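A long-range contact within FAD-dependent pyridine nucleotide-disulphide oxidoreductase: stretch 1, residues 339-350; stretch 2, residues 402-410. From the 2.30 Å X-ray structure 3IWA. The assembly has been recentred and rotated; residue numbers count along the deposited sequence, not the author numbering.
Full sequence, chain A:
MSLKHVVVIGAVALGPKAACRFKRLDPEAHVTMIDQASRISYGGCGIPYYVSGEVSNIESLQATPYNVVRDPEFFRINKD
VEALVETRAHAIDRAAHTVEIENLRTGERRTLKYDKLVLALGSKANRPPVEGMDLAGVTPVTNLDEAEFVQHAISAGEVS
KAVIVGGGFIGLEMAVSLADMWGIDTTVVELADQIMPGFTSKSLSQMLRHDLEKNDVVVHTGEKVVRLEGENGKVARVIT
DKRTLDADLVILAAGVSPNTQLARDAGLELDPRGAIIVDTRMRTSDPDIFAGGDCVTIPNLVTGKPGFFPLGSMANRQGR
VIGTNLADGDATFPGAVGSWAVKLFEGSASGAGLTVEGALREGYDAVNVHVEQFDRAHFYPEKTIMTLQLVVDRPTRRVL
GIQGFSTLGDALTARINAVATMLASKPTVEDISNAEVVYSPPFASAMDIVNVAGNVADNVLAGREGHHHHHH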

# COMPACT_ATOMS: atom_id res chain seq x y z
N SER A 339 -8.93 8.26 2.49
CA SER A 339 -8.69 7.39 1.37
C SER A 339 -9.96 7.09 0.58
O SER A 339 -11.01 6.92 1.16
CB SER A 339 -8.12 6.09 1.91
OG SER A 339 -7.01 6.36 2.73
N TRP A 340 -9.86 6.98 -0.73
CA TRP A 340 -11.05 6.75 -1.55
C TRP A 340 -10.63 6.12 -2.88
O TRP A 340 -9.48 6.19 -3.27
CB TRP A 340 -11.80 8.07 -1.82
CG TRP A 340 -10.96 9.10 -2.53
CD1 TRP A 340 -10.11 9.99 -1.96
CD2 TRP A 340 -10.83 9.29 -3.95
NE1 TRP A 340 -9.48 10.74 -2.94
CE2 TRP A 340 -9.88 10.29 -4.17
CE3 TRP A 340 -11.39 8.66 -5.06
CZ2 TRP A 340 -9.53 10.73 -5.46
CZ3 TRP A 340 -11.03 9.09 -6.32
CH2 TRP A 340 -10.13 10.13 -6.51
N ALA A 341 -11.59 5.49 -3.54
CA ALA A 341 -11.42 4.98 -4.87
C ALA A 341 -12.76 5.03 -5.58
O ALA A 341 -13.80 4.80 -4.95
CB ALA A 341 -10.89 3.57 -4.84
N VAL A 342 -12.74 5.37 -6.87
CA VAL A 342 -13.90 5.32 -7.75
C VAL A 342 -13.52 4.57 -9.04
O VAL A 342 -12.50 4.86 -9.67
CB VAL A 342 -14.38 6.71 -8.17
CG1 VAL A 342 -15.80 6.65 -8.58
CG2 VAL A 342 -14.27 7.67 -7.06
N LYS A 343 -14.35 3.61 -9.42
CA LYS A 343 -14.21 2.93 -10.69
C LYS A 343 -15.18 3.59 -11.69
O LYS A 343 -16.37 3.75 -11.40
CB LYS A 343 -14.48 1.44 -10.52
CG LYS A 343 -14.62 0.64 -11.82
CD LYS A 343 -13.32 -0.06 -12.27
CE LYS A 343 -13.42 -0.54 -13.73
NZ LYS A 343 -13.65 0.57 -14.72
N LEU A 344 -14.63 4.01 -12.83
CA LEU A 344 -15.39 4.67 -13.90
C LEU A 344 -15.53 3.68 -15.07
O LEU A 344 -15.42 2.48 -14.87
CB LEU A 344 -14.75 6.02 -14.31
CG LEU A 344 -14.53 7.05 -13.19
CD1 LEU A 344 -13.77 8.24 -13.70
CD2 LEU A 344 -15.84 7.48 -12.61
N PHE A 345 -15.79 4.15 -16.27
CA PHE A 345 -16.07 3.21 -17.36
C PHE A 345 -14.84 2.39 -17.68
O PHE A 345 -14.88 1.17 -17.63
CB PHE A 345 -16.61 3.93 -18.58
CG PHE A 345 -18.00 4.44 -18.38
CD1 PHE A 345 -19.08 3.62 -18.61
CD2 PHE A 345 -18.21 5.72 -17.90
CE1 PHE A 345 -20.39 4.08 -18.40
CE2 PHE A 345 -19.50 6.20 -17.69
CZ PHE A 345 -20.60 5.38 -17.94
N GLU A 346 -13.74 3.06 -17.97
CA GLU A 346 -12.47 2.39 -18.30
C GLU A 346 -11.37 2.67 -17.27
O GLU A 346 -10.62 1.78 -16.91
CB GLU A 346 -12.01 2.79 -19.71
CG GLU A 346 -13.02 2.44 -20.82
CD GLU A 346 -13.08 3.50 -21.91
OE1 GLU A 346 -11.98 3.94 -22.36
OE2 GLU A 346 -14.20 3.91 -22.31
N GLY A 347 -11.28 3.89 -16.77
CA GLY A 347 -10.27 4.19 -15.76
C GLY A 347 -10.79 4.03 -14.34
O GLY A 347 -11.98 3.85 -14.13
N SER A 348 -9.86 4.10 -13.40
CA SER A 348 -10.12 4.17 -11.98
C SER A 348 -9.37 5.34 -11.45
O SER A 348 -8.31 5.64 -11.93
CB SER A 348 -9.61 2.93 -11.30
OG SER A 348 -10.46 1.84 -11.59
N ALA A 349 -9.93 6.01 -10.46
CA ALA A 349 -9.27 7.08 -9.78
C ALA A 349 -9.19 6.73 -8.29
O ALA A 349 -10.08 6.07 -7.78
CB ALA A 349 -10.02 8.38 -9.99
N SER A 350 -8.14 7.17 -7.60
CA SER A 350 -7.97 6.86 -6.18
C SER A 350 -7.08 7.89 -5.52
O SER A 350 -6.36 8.57 -6.20
CB SER A 350 -7.38 5.45 -6.02
OG SER A 350 -7.43 5.08 -4.67
N ILE A 402 -2.08 12.39 -1.95
CA ILE A 402 -1.71 11.68 -3.11
C ILE A 402 -3.00 11.31 -3.83
O ILE A 402 -3.94 10.91 -3.16
CB ILE A 402 -0.84 10.46 -2.78
CG1 ILE A 402 -0.36 9.82 -4.05
CG2 ILE A 402 -1.58 9.42 -1.91
CD1 ILE A 402 0.70 8.78 -3.85
N GLN A 403 -3.05 11.52 -5.15
CA GLN A 403 -4.13 11.04 -5.98
C GLN A 403 -3.63 10.46 -7.30
O GLN A 403 -2.55 10.70 -7.69
CB GLN A 403 -5.07 12.16 -6.31
CG GLN A 403 -5.72 12.81 -5.14
CD GLN A 403 -4.90 13.86 -4.56
OE1 GLN A 403 -4.29 14.62 -5.29
NE2 GLN A 403 -4.88 13.95 -3.23
N GLY A 404 -4.46 9.72 -8.00
CA GLY A 404 -4.04 9.17 -9.27
C GLY A 404 -5.18 8.70 -10.14
O GLY A 404 -6.32 8.58 -9.69
N PHE A 405 -4.83 8.38 -11.39
CA PHE A 405 -5.77 7.80 -12.33
C PHE A 405 -5.04 6.77 -13.19
O PHE A 405 -3.88 6.96 -13.55
CB PHE A 405 -6.39 8.91 -13.17
CG PHE A 405 -7.38 8.44 -14.19
CD1 PHE A 405 -8.73 8.47 -13.93
CD2 PHE A 405 -6.96 8.01 -15.43
CE1 PHE A 405 -9.65 8.09 -14.88
CE2 PHE A 405 -7.88 7.61 -16.39
CZ PHE A 405 -9.23 7.65 -16.10
N SER A 406 -5.73 5.68 -13.48
CA SER A 406 -5.18 4.60 -14.29
C SER A 406 -6.26 3.73 -14.92
O SER A 406 -7.32 3.55 -14.35
CB SER A 406 -4.28 3.69 -13.44
OG SER A 406 -3.57 2.78 -14.29
N THR A 407 -5.95 3.13 -16.06
CA THR A 407 -6.78 2.05 -16.61
C THR A 407 -6.52 0.75 -15.85
O THR A 407 -7.31 -0.19 -15.91
CB THR A 407 -6.50 1.87 -18.10
OG1 THR A 407 -5.10 1.65 -18.29
CG2 THR A 407 -6.92 3.14 -18.89
N LEU A 408 -5.42 0.70 -15.12
CA LEU A 408 -5.17 -0.45 -14.27
C LEU A 408 -5.60 -0.13 -12.84
O LEU A 408 -4.88 0.57 -12.11
CB LEU A 408 -3.70 -0.84 -14.33
CG LEU A 408 -3.11 -0.90 -15.74
CD1 LEU A 408 -1.77 -0.14 -15.75
CD2 LEU A 408 -2.93 -2.35 -16.27
N GLY A 409 -6.76 -0.64 -12.46
CA GLY A 409 -7.33 -0.39 -11.13
C GLY A 409 -6.50 -0.87 -9.95
O GLY A 409 -6.16 -0.09 -9.06
N ASP A 410 -6.18 -2.15 -9.94
CA ASP A 410 -5.43 -2.71 -8.80
C ASP A 410 -4.01 -2.12 -8.72
O ASP A 410 -3.51 -1.83 -7.64
CB ASP A 410 -5.43 -4.24 -8.86
CG ASP A 410 -6.83 -4.83 -8.73
OD1 ASP A 410 -7.66 -4.22 -8.01
OD2 ASP A 410 -7.11 -5.88 -9.36
O HOH W 1 -7.65 12.95 -2.37

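Antiparallel strands that meet far apart in sequence are joined chiefly by their backbones, and side chains then refine the fit on each face; the pairing of residues 348-350 with 402-406, whose axes run at 173° and approach to 4.8 Å, is a compact example. Walking along stretch 1, the first contact comes from Trp340. Its CA-to-CB bond points sideways, yet with chi1 in the p well the indole reaches across, bringing CZ2 within 4.4 Å of Gln403 CG. A water bridges the two side chains: it accepts from Trp340 NE1 at 2.9 Å and, weakly, from Gln403 NE2 at 3.1 Å, linking two donors that could not bond to one another directly.

The strand then turns back on itself. Val342 N donates to Ala349 O at 2.9 Å and Ala349 N returns the bond to Val342 O at 2.9 Å, so residues 348-350 are held in a hairpin on one side while they pair with stretch 2 on the other. In the turn, Lys343 NZ donates to Leu344 O at 2.6 Å. Leu344 points toward stretch 2, and its CD1 lies 4.3 Å from Phe405 CE1, at the edge of the ring. Glu346 contributes through its backbone, with its O 3.9 Å from Thr407 CA.

Gly347 shows how closely a ring can pack where a side chain is absent. Its CA sits 3.6 Å from Phe405 CZ, and an ideally placed CB would fall 2.1 Å from that same CZ, a clash. The CA also approaches Ser406 O at 3.3 Å in a CA-H...O contact, just ahead of the first hydrogen-bonded pair.

At Ser348 the regular register begins. Ser348 N donates to Ser406 O at 2.8 Å, and Ser406 N donates to Ser348 O at 3.0 Å, both nearly straight. Beyond this pair, Ser348 OG lies 3.9 Å from Gly409 CA, where the helix after the strand begins.

Ala349 faces Phe405 in a non-hydrogen-bonded pair, and the CA atoms close to 4.4 Å, against 5.5 Å in the hydrogen-bonded pairs beside it. The two side chains share a face of the sheet, so Ala349 CB meets the ring edge at Phe405 CD1, 4.1 Å away. Ala349 CA meanwhile makes a CA-H...O contact with Gly404 O at 3.3 Å.

Ser350 completes the ladder: its N donates to Gly404 O at 3.1 Å, and Gly404 N donates to Ser350 O at 2.9 Å. Its hydroxyl turns to its own stretch, Ser350 OG donating to Trp340 O at 2.7 Å.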